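Local coordinates for protein SVS_variant_AS1 (Streptomyces sp. CWA1, PDB 6TJA) that cyclises geranylgeranyl diphosphate, probably to spiroviolene, as an engineered ancestral class I terpene cyclase of a metal-dependent family, at the interface of chains A and B. Coordinates in Å, arbitrary orientation; residue numbers count along the deposited sequence, not the author numbering. Chains: chain A/B, SVS_variant_AS1.

The interface of chains A and B. Residues chain A 180, 348-350; chain B 112, 116, 118-119.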
# COMPACT_ATOMS: atom_id res chain seq x y z
N ALA A 180 -0.41 11.37 11.16
CA ALA A 180 -0.86 10.38 10.16
C ALA A 180 0.12 10.35 8.97
O ALA A 180 0.53 9.27 8.55
CB ALA A 180 -2.27 10.67 9.71
N PRO A 348 -6.96 12.30 17.19
CA PRO A 348 -7.87 11.15 17.18
C PRO A 348 -7.39 9.94 16.35
O PRO A 348 -7.67 8.84 16.77
CB PRO A 348 -9.20 11.71 16.63
CG PRO A 348 -8.81 13.08 15.99
CD PRO A 348 -7.64 13.56 16.83
N SER A 349 -6.59 10.15 15.29
CA SER A 349 -6.16 9.09 14.35
C SER A 349 -5.27 8.08 15.08
O SER A 349 -5.13 6.98 14.55
CB SER A 349 -5.44 9.60 13.11
OG SER A 349 -6.38 10.02 12.12
N ILE A 350 -4.72 8.43 16.24
CA ILE A 350 -3.82 7.48 16.95
C ILE A 350 -4.42 7.02 18.28
O ILE A 350 -3.77 6.19 18.94
CB ILE A 350 -2.41 8.05 17.12
CG1 ILE A 350 -2.38 9.31 18.00
CG2 ILE A 350 -1.78 8.30 15.77
CD1 ILE A 350 -0.98 9.72 18.49
N ARG B 112 -6.21 6.50 6.17
CA ARG B 112 -6.01 6.47 7.59
C ARG B 112 -7.28 6.10 8.34
O ARG B 112 -7.22 5.39 9.26
CB ARG B 112 -5.41 7.75 8.14
CG ARG B 112 -5.07 7.69 9.60
CD ARG B 112 -3.90 6.77 9.89
NE ARG B 112 -3.62 6.61 11.30
CZ ARG B 112 -2.99 5.59 11.84
NH1 ARG B 112 -2.55 4.62 11.11
NH2 ARG B 112 -2.82 5.54 13.13
N ALA B 116 -7.63 3.16 11.05
CA ALA B 116 -7.78 3.68 12.43
C ALA B 116 -9.24 4.07 12.70
O ALA B 116 -9.68 5.14 12.27
CB ALA B 116 -6.88 4.87 12.58
N SER B 118 -10.52 5.24 15.32
CA SER B 118 -10.56 6.46 16.17
C SER B 118 -10.40 7.73 15.32
O SER B 118 -10.62 8.82 15.84
CB SER B 118 -9.53 6.38 17.27
OG SER B 118 -8.24 6.24 16.72
N ALA B 119 -10.09 7.61 14.03
CA ALA B 119 -10.00 8.78 13.12
C ALA B 119 -11.38 9.45 13.11
O ALA B 119 -12.33 8.68 13.12
CB ALA B 119 -9.59 8.36 11.72
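B:Ser118 and B:Arg112 each reach a backbone carbonyl of chain A, catching the first turn of its C-terminal 3-10 helix at two successive residues. The hydroxyl OG of B:Ser118 donates to A:Pro348 O at 2.7 Å, lying in the carbonyl plane and nearly in line with the C=O bond (159°). Its chi1 of 59° sets OG between the backbone N and the carbonyl carbon, pointing towards chain A. B:Arg112 makes a more oblique bond: NH2 donates to A:Ser349 O at 3.1 Å from well above the carbonyl plane, and the acceptor is itself tilted from the guanidinium plane.

Packing is dense around A:Ser349, which has 46 Å² hidden by chain B and is set in the angle between B:Arg112 and B:Ala119. Its OG meets B:Ala119 CB at 3.6 Å and the aliphatic B:Arg112 CG at 3.7 Å, while its CB lies in plane at the guanidinium edge. B:Ala116 CB lies over one guanidinium face, towards its rim, and also approaches A:Ser349 O at 3.4 Å. The arginine chain bends at chi2 (70°), which turns its head along the interface towards this carbonyl.

Beyond this core the fit loosens. A:Ala180 CB only grazes B:Arg112 CG at 4.1 Å, and A:Ile350 CG2 stands 4.0 Å from B:Arg112 NH2, with little of the isoleucine buried by chain B. A leucine replacing B:Arg112 would probably leave A:Ser349 O without its guanidinium donor and weaken the hold on the 3-10 turn.

The patch belongs to a two-fold symmetric interface, plausibly that of a dimer, and has a twin with the chains exchanged. Here the end of helix 100-115 and the following loop of chain B meet 3-10 helix 348-354 of chain A, beside helix 175-185.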